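Local coordinates for protein glycoside hydrolase family 31 (Trueperella pyogenes, PDB 5I0F) that degrades cycloalternan, a cyclic glucose tetrasaccharide, probably by cleaving its alpha-glucosidic bonds through a covalent glycosyl-enzyme intermediate, at residues 227-232 with 281-286; 48-53 with 124-129. All blocks are in the same frame, centred on the assembly; numbering follows the deposited sequence.

In the fold
Contact 2 closes first along the chain and contact 1 opens afterwards, so the two stand in series rather than nested. Their centres lie 41 Å apart and their nearest atoms about 18 Å apart, without touching. They share no sheet. Contact 2 joins strands 41-49 and 118-126 of the antiparallel N-terminal sheet, about 40 Å from the centre of the chain. Contact 1 sets strand 225-230 of a later, mixed sheet against helix 273-284, nearer the centre; this helix is the last element before strand 297-300 opens the parallel barrel. One contact thus lies within a peripheral antiparallel sheet, the other where beta-rich architecture gives way to the barrel.

Contact 1 of 2, residues 227-232 with 281-286; sequences GFHVET and LDVAGR
His229 and Val283 come from opposite directions, and the methyl CG1 of the valine meets the ND1-CE1 edge of the imidazole near its plane. Here His229 CE1 comes to 3.7 Å from Val283 CG1. On the helix, CG1 stands anti to the backbone N (chi1 168°), which aims this branch at the strand. Glu231, at the centre of an inverse gamma turn, also points its side chain toward the helix and reaches the same methyl aslant through an extended chain, its OE2 4.0 Å from Val283 CG1. Asn267 on strand 263-271 ties the polar groups together: its ND2 is hydrogen-bonded to both His229 ND1 and Glu231 OE2, giving the buried imidazole a polar partner beside its apolar neighbour. The arrangement is a helix laid against a beta-sheet. Strand 263-271 pairs with strand 225-230 and leads into helix 273-284, which turns back beside both. Phe228 and Val230 alternate to the other side, where hydrophobic side chains suit the packing on strand 247-253. Val283, largely exposed, sets one compact methyl against the imidazole edge, needing no polar partner there. The helix ends with Ala284; Gly285 follows at backbone angles (phi 122°, psi 154°) where a side chain would press on the preceding carbonyl O, which suits glycine. Beyond that turn, Arg286 NH2 reaches back to Asp282 OD1 in a 2.8 Å salt bridge.

Contact 2 of 2, residues 48-53 with 124-129; sequences VLWPEH and FPLTPS
Val48 meets Leu126 through single methyl groups, Val48 CG1 standing 4.4 Å from Leu126 CD2. The valine lies near the end of strand 41-49 and the leucine at the end of strand 118-126, and these strands are not neighbours: strand 105-113 runs between them in the antiparallel N-terminal sheet, pairing with both. The intervening residue is Ala105, on which Val48 and Trp50 both rest and whose backbone bonds to that of Leu126. Its small side chain probably leaves room for Val48 and Trp50 to lie against it. Leu49, the next residue, alternates to the other side of the strand and packs on Thr106 instead. Trp50 follows, just past the strand, and supplies the second partner: its CH2, at the far end of the indole, lies 4.3 Å from Leu126 CD2, with the methyl oblique to the ring. One face of the same indole covers Val48 CG1, 3.6 Å above the ring plane and displaced toward the rim, so the valine methyl touches both other side chains. The side chain of Leu126 starts out toward the other segment; with CG anti to the backbone N (chi1 -180°) and chi2 near 55°, CD2 is the methyl that reaches both. Pro51 and Glu52 then turn the chain toward strand 54-62. Proline fits here, since its ring confines phi to a range that includes the -50° found. The turn closes with a weak hydrogen bond of 2.8 Å from Trp50 N to His53 O. Between the two segments there is no hydrogen bond; cohesion probably comes from dispersion and the exclusion of water, the contacts to Leu126 being loose whereas the methyl of Val48 lies close over the indole.

Contact 1 of 2, residues 227-232 with 281-286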
ATOM      1  N   GLY A 227      -7.577 -14.320  17.726  1.00 23.85           N
ATOM      2  CA  GLY A 227      -6.766 -13.753  16.642  1.00 22.84           C
ATOM      3  C   GLY A 227      -5.331 -14.152  16.785  1.00 22.39           C
ATOM      4  O   GLY A 227      -4.927 -14.699  17.821  1.00 22.29           O
ATOM      5  N   PHE A 228      -4.567 -13.884  15.739  1.00 21.30           N
ATOM      6  CA  PHE A 228      -3.161 -14.235  15.724  1.00 21.56           C
ATOM      7  C   PHE A 228      -2.360 -13.207  14.951  1.00 20.77           C
ATOM      8  O   PHE A 228      -2.878 -12.567  14.039  1.00 19.37           O
ATOM      9  CB  PHE A 228      -2.958 -15.615  15.123  1.00 21.82           C
ATOM     10  CG  PHE A 228      -3.410 -15.735  13.705  1.00 22.26           C
ATOM     11  CD1 PHE A 228      -4.751 -16.041  13.406  1.00 23.00           C
ATOM     12  CD2 PHE A 228      -2.501 -15.593  12.656  1.00 22.45           C
ATOM     13  CE1 PHE A 228      -5.176 -16.142  12.097  1.00 23.04           C
ATOM     14  CE2 PHE A 228      -2.929 -15.697  11.340  1.00 22.73           C
ATOM     15  CZ  PHE A 228      -4.269 -15.971  11.059  1.00 22.56           C
ATOM     16  N   HIS A 229      -1.091 -13.088  15.325  1.00 20.93           N
ATOM     17  CA  HIS A 229      -0.172 -12.156  14.709  1.00 20.65           C
ATOM     18  C   HIS A 229       1.170 -12.829  14.656  1.00 20.68           C
ATOM     19  O   HIS A 229       1.751 -13.118  15.693  1.00 21.10           O
ATOM     20  CB  HIS A 229      -0.123 -10.848  15.499  1.00 21.03           C
ATOM     21  CG  HIS A 229       1.046  -9.962  15.168  1.00 21.35           C
ATOM     22  ND1 HIS A 229       1.763  -9.302  16.136  1.00 21.71           N
ATOM     23  CD2 HIS A 229       1.623  -9.637  13.985  1.00 21.43           C
ATOM     24  CE1 HIS A 229       2.721  -8.595  15.569  1.00 22.39           C
ATOM     25  NE2 HIS A 229       2.653  -8.774  14.260  1.00 21.80           N
ATOM     26  N   VAL A 230       1.660 -13.092  13.452  1.00 20.42           N
ATOM     27  CA  VAL A 230       2.989 -13.645  13.309  1.00 20.89           C
ATOM     28  C   VAL A 230       3.926 -12.436  13.489  1.00 21.45           C
ATOM     29  O   VAL A 230       3.897 -11.523  12.683  1.00 19.87           O
ATOM     30  CB  VAL A 230       3.206 -14.321  11.939  1.00 21.04           C
ATOM     31  CG1 VAL A 230       4.573 -15.008  11.879  1.00 21.50           C
ATOM     32  CG2 VAL A 230       2.094 -15.325  11.638  1.00 21.01           C
ATOM     33  N   GLU A 231       4.720 -12.428  14.560  1.00 22.56           N
ATOM     34  CA  GLU A 231       5.528 -11.255  14.909  1.00 24.42           C
ATOM     35  C   GLU A 231       6.824 -11.222  14.109  1.00 24.06           C
ATOM     36  O   GLU A 231       7.887 -11.623  14.569  1.00 24.01           O
ATOM     37  CB  GLU A 231       5.799 -11.139  16.426  1.00 26.80           C
ATOM     38  CG  GLU A 231       6.144  -9.690  16.824  1.00 28.76           C
ATOM     39  CD  GLU A 231       6.271  -9.480  18.320  1.00 31.47           C
ATOM     40  OE1 GLU A 231       7.316  -8.984  18.766  1.00 36.17           O
ATOM     41  OE2 GLU A 231       5.353  -9.812  19.074  1.00 32.05           O
ATOM     42  N   THR A 232       6.698 -10.728  12.880  1.00 23.09           N
ATOM     43  CA  THR A 232       7.790 -10.686  11.931  1.00 22.57           C
ATOM     44  C   THR A 232       7.494  -9.591  10.914  1.00 22.12           C
ATOM     45  O   THR A 232       6.315  -9.263  10.701  1.00 21.39           O
ATOM     46  CB  THR A 232       7.952 -12.023  11.190  1.00 22.62           C
ATOM     47  OG1 THR A 232       9.124 -11.967  10.364  1.00 23.03           O
ATOM     48  CG2 THR A 232       6.738 -12.352  10.290  1.00 22.32           C
ATOM     49  N   LEU A 281      -3.296  -4.083  18.736  1.00 21.92           N
ATOM     50  CA  LEU A 281      -2.878  -2.683  18.879  1.00 23.12           C
ATOM     51  C   LEU A 281      -1.849  -2.439  19.997  1.00 23.80           C
ATOM     52  O   LEU A 281      -0.946  -1.593  19.837  1.00 22.92           O
ATOM     53  CB  LEU A 281      -4.097  -1.771  19.089  1.00 24.11           C
ATOM     54  CG  LEU A 281      -5.067  -1.712  17.911  1.00 24.30           C
ATOM     55  CD1 LEU A 281      -6.157  -0.688  18.210  1.00 24.87           C
ATOM     56  CD2 LEU A 281      -4.376  -1.385  16.606  1.00 24.55           C
ATOM     57  N   ASP A 282      -1.976  -3.165  21.109  1.00 24.15           N
ATOM     58  CA  ASP A 282      -0.977  -3.123  22.160  1.00 25.94           C
ATOM     59  C   ASP A 282       0.429  -3.504  21.661  1.00 25.53           C
ATOM     60  O   ASP A 282       1.405  -2.956  22.149  1.00 26.01           O
ATOM     61  CB  ASP A 282      -1.357  -4.025  23.346  1.00 27.74           C
ATOM     62  CG  ASP A 282      -2.461  -3.437  24.210  1.00 29.23           C
ATOM     63  OD1 ASP A 282      -2.663  -2.197  24.191  1.00 30.72           O
ATOM     64  OD2 ASP A 282      -3.113  -4.230  24.920  1.00 30.53           O
ATOM     65  N   VAL A 283       0.511  -4.416  20.699  1.00 24.19           N
ATOM     66  CA  VAL A 283       1.779  -4.846  20.119  1.00 24.72           C
ATOM     67  C   VAL A 283       2.218  -3.942  18.948  1.00 24.24           C
ATOM     68  O   VAL A 283       3.393  -3.541  18.856  1.00 24.03           O
ATOM     69  CB  VAL A 283       1.661  -6.326  19.688  1.00 25.63           C
ATOM     70  CG1 VAL A 283       2.830  -6.771  18.822  1.00 26.20           C
ATOM     71  CG2 VAL A 283       1.556  -7.206  20.923  1.00 26.55           C
ATOM     72  N   ALA A 284       1.275  -3.605  18.075  1.00 23.42           N
ATOM     73  CA  ALA A 284       1.567  -2.868  16.843  1.00 22.90           C
ATOM     74  C   ALA A 284       1.778  -1.374  17.033  1.00 22.89           C
ATOM     75  O   ALA A 284       2.653  -0.819  16.405  1.00 22.95           O
ATOM     76  CB  ALA A 284       0.487  -3.107  15.811  1.00 22.63           C
ATOM     77  N   GLY A 285       0.986  -0.744  17.893  1.00 23.26           N
ATOM     78  CA  GLY A 285       0.949   0.710  18.061  1.00 24.23           C
ATOM     79  C   GLY A 285      -0.476   1.151  17.798  1.00 24.70           C
ATOM     80  O   GLY A 285      -1.211   0.463  17.112  1.00 25.56           O
ATOM     81  N   ARG A 286      -0.876   2.264  18.385  1.00 25.88           N
ATOM     82  CA  ARG A 286      -2.257   2.743  18.320  1.00 26.65           C
ATOM     83  C   ARG A 286      -2.356   4.030  17.506  1.00 26.00           C
ATOM     84  O   ARG A 286      -1.412   4.783  17.482  1.00 25.31           O
ATOM     85  CB  ARG A 286      -2.779   3.009  19.727  1.00 27.92           C
ATOM     86  CG  ARG A 286      -3.116   1.739  20.484  1.00 28.80           C
ATOM     87  CD  ARG A 286      -3.505   2.015  21.919  1.00 29.32           C
ATOM     88  NE  ARG A 286      -3.796   0.752  22.593  1.00 29.65           N
ATOM     89  CZ  ARG A 286      -4.948   0.087  22.539  1.00 30.27           C
ATOM     90  NH1 ARG A 286      -6.003   0.556  21.860  1.00 29.77           N
ATOM     91  NH2 ARG A 286      -5.062  -1.059  23.208  1.00 30.74           N
TER

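Contact 2 of 2, residues 48-53 with 124-129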
ATOM      1  N   VAL A  48      26.799 -28.471 -14.131  1.00 34.44           N
ATOM      2  CA  VAL A  48      26.438 -28.730 -12.732  1.00 34.69           C
ATOM      3  C   VAL A  48      27.362 -29.825 -12.200  1.00 36.93           C
ATOM      4  O   VAL A  48      27.363 -30.943 -12.713  1.00 38.15           O
ATOM      5  CB  VAL A  48      24.959 -29.157 -12.579  1.00 34.81           C
ATOM      6  CG1 VAL A  48      24.582 -29.270 -11.106  1.00 35.13           C
ATOM      7  CG2 VAL A  48      24.015 -28.183 -13.274  1.00 33.87           C
ATOM      8  N   LEU A  49      28.142 -29.497 -11.173  1.00 38.38           N
ATOM      9  CA  LEU A  49      29.113 -30.420 -10.584  1.00 41.98           C
ATOM     10  C   LEU A  49      28.563 -31.022  -9.268  1.00 42.64           C
ATOM     11  O   LEU A  49      28.601 -30.388  -8.211  1.00 40.93           O
ATOM     12  CB  LEU A  49      30.455 -29.707 -10.354  1.00 43.41           C
ATOM     13  CG  LEU A  49      30.986 -28.769 -11.463  1.00 44.47           C
ATOM     14  CD1 LEU A  49      32.266 -28.046 -11.033  1.00 45.68           C
ATOM     15  CD2 LEU A  49      31.214 -29.505 -12.786  1.00 45.61           C
ATOM     16  N   TRP A  50      28.030 -32.237  -9.367  1.00 45.15           N
ATOM     17  CA  TRP A  50      27.567 -33.019  -8.202  1.00 47.97           C
ATOM     18  C   TRP A  50      28.779 -33.711  -7.534  1.00 51.89           C
ATOM     19  O   TRP A  50      29.839 -33.835  -8.156  1.00 52.25           O
ATOM     20  CB  TRP A  50      26.532 -34.079  -8.629  1.00 49.16           C
ATOM     21  CG  TRP A  50      25.455 -33.610  -9.593  1.00 47.72           C
ATOM     22  CD1 TRP A  50      25.444 -33.741 -10.962  1.00 48.03           C
ATOM     23  CD2 TRP A  50      24.230 -32.978  -9.245  1.00 45.94           C
ATOM     24  NE1 TRP A  50      24.284 -33.209 -11.486  1.00 46.09           N
ATOM     25  CE2 TRP A  50      23.520 -32.740 -10.452  1.00 45.21           C
ATOM     26  CE3 TRP A  50      23.659 -32.586  -8.033  1.00 44.64           C
ATOM     27  CZ2 TRP A  50      22.279 -32.130 -10.473  1.00 43.54           C
ATOM     28  CZ3 TRP A  50      22.436 -31.983  -8.052  1.00 44.17           C
ATOM     29  CH2 TRP A  50      21.755 -31.749  -9.269  1.00 43.84           C
ATOM     30  N   PRO A  51      28.632 -34.187  -6.278  1.00 55.37           N
ATOM     31  CA  PRO A  51      29.792 -34.770  -5.583  1.00 59.09           C
ATOM     32  C   PRO A  51      30.543 -35.826  -6.405  1.00 62.30           C
ATOM     33  O   PRO A  51      31.766 -35.758  -6.511  1.00 63.59           O
ATOM     34  CB  PRO A  51      29.171 -35.396  -4.322  1.00 59.62           C
ATOM     35  CG  PRO A  51      27.928 -34.605  -4.091  1.00 57.43           C
ATOM     36  CD  PRO A  51      27.403 -34.336  -5.474  1.00 55.32           C
ATOM     37  N   GLU A  52      29.802 -36.765  -6.990  1.00 64.69           N
ATOM     38  CA  GLU A  52      30.378 -37.884  -7.748  1.00 69.44           C
ATOM     39  C   GLU A  52      30.214 -37.756  -9.271  1.00 68.62           C
ATOM     40  O   GLU A  52      31.027 -38.305 -10.017  1.00 70.47           O
ATOM     41  CB  GLU A  52      29.764 -39.206  -7.257  1.00 72.73           C
ATOM     42  CG  GLU A  52      30.616 -40.451  -7.505  1.00 77.97           C
ATOM     43  CD  GLU A  52      31.749 -40.641  -6.504  1.00 80.87           C
ATOM     44  OE1 GLU A  52      32.357 -41.733  -6.512  1.00 85.02           O
ATOM     45  OE2 GLU A  52      32.037 -39.712  -5.714  1.00 80.43           O
ATOM     46  N   HIS A  53      29.172 -37.048  -9.723  1.00 66.10           N
ATOM     47  CA  HIS A  53      28.865 -36.875 -11.152  1.00 64.90           C
ATOM     48  C   HIS A  53      28.950 -35.408 -11.578  1.00 62.98           C
ATOM     49  O   HIS A  53      28.838 -34.489 -10.758  1.00 61.09           O
ATOM     50  CB  HIS A  53      27.469 -37.413 -11.452  1.00 64.50           C
ATOM     51  N   PHE A 124      28.465 -20.864  -8.748  1.00 32.86           N
ATOM     52  CA  PHE A 124      27.352 -20.660  -7.821  1.00 31.91           C
ATOM     53  C   PHE A 124      27.031 -21.937  -7.024  1.00 32.38           C
ATOM     54  O   PHE A 124      27.074 -23.031  -7.579  1.00 31.63           O
ATOM     55  CB  PHE A 124      26.096 -20.259  -8.604  1.00 30.38           C
ATOM     56  CG  PHE A 124      26.224 -18.948  -9.341  1.00 29.82           C
ATOM     57  CD1 PHE A 124      25.927 -17.746  -8.710  1.00 30.50           C
ATOM     58  CD2 PHE A 124      26.623 -18.915 -10.677  1.00 29.80           C
ATOM     59  CE1 PHE A 124      26.042 -16.535  -9.387  1.00 30.35           C
ATOM     60  CE2 PHE A 124      26.714 -17.714 -11.361  1.00 29.41           C
ATOM     61  CZ  PHE A 124      26.428 -16.525 -10.720  1.00 30.03           C
ATOM     62  N   PRO A 125      26.658 -21.797  -5.738  1.00 32.69           N
ATOM     63  CA  PRO A 125      26.284 -22.964  -4.956  1.00 33.34           C
ATOM     64  C   PRO A 125      24.854 -23.438  -5.233  1.00 32.27           C
ATOM     65  O   PRO A 125      23.956 -22.622  -5.433  1.00 31.70           O
ATOM     66  CB  PRO A 125      26.395 -22.458  -3.522  1.00 34.32           C
ATOM     67  CG  PRO A 125      26.001 -21.026  -3.623  1.00 33.94           C
ATOM     68  CD  PRO A 125      26.529 -20.558  -4.947  1.00 33.56           C
ATOM     69  N   LEU A 126      24.661 -24.752  -5.211  1.00 32.48           N
ATOM     70  CA  LEU A 126      23.345 -25.362  -5.229  1.00 32.09           C
ATOM     71  C   LEU A 126      23.218 -26.236  -3.976  1.00 32.69           C
ATOM     72  O   LEU A 126      23.940 -27.240  -3.833  1.00 33.77           O
ATOM     73  CB  LEU A 126      23.169 -26.196  -6.495  1.00 32.67           C
ATOM     74  CG  LEU A 126      21.829 -26.912  -6.698  1.00 32.91           C
ATOM     75  CD1 LEU A 126      20.673 -25.930  -6.628  1.00 32.36           C
ATOM     76  CD2 LEU A 126      21.821 -27.666  -8.016  1.00 33.54           C
ATOM     77  N   THR A 127      22.346 -25.831  -3.053  1.00 31.54           N
ATOM     78  CA  THR A 127      22.128 -26.566  -1.802  1.00 32.42           C
ATOM     79  C   THR A 127      20.636 -26.822  -1.646  1.00 31.32           C
ATOM     80  O   THR A 127      19.924 -26.014  -1.055  1.00 30.45           O
ATOM     81  CB  THR A 127      22.656 -25.812  -0.584  1.00 33.93           C
ATOM     82  OG1 THR A 127      22.052 -24.524  -0.529  1.00 34.68           O
ATOM     83  CG2 THR A 127      24.156 -25.642  -0.664  1.00 35.37           C
ATOM     84  N   PRO A 128      20.155 -27.945  -2.196  1.00 30.87           N
ATOM     85  CA  PRO A 128      18.738 -28.251  -2.146  1.00 29.79           C
ATOM     86  C   PRO A 128      18.201 -28.376  -0.720  1.00 29.83           C
ATOM     87  O   PRO A 128      18.920 -28.807   0.195  1.00 29.84           O
ATOM     88  CB  PRO A 128      18.627 -29.588  -2.878  1.00 30.84           C
ATOM     89  CG  PRO A 128      19.831 -29.660  -3.734  1.00 31.80           C
ATOM     90  CD  PRO A 128      20.908 -28.948  -2.969  1.00 31.76           C
ATOM     91  N   SER A 129      16.945 -27.972  -0.567  1.00 28.74           N
ATOM     92  CA  SER A 129      16.238 -28.004   0.681  1.00 28.97           C
ATOM     93  C   SER A 129      15.196 -29.124   0.689  1.00 29.70           C
ATOM     94  O   SER A 129      14.788 -29.618  -0.365  1.00 31.02           O
ATOM     95  CB  SER A 129      15.527 -26.660   0.919  1.00 28.56           C
ATOM     96  OG  SER A 129      16.461 -25.618   1.165  1.00 28.73           O
TER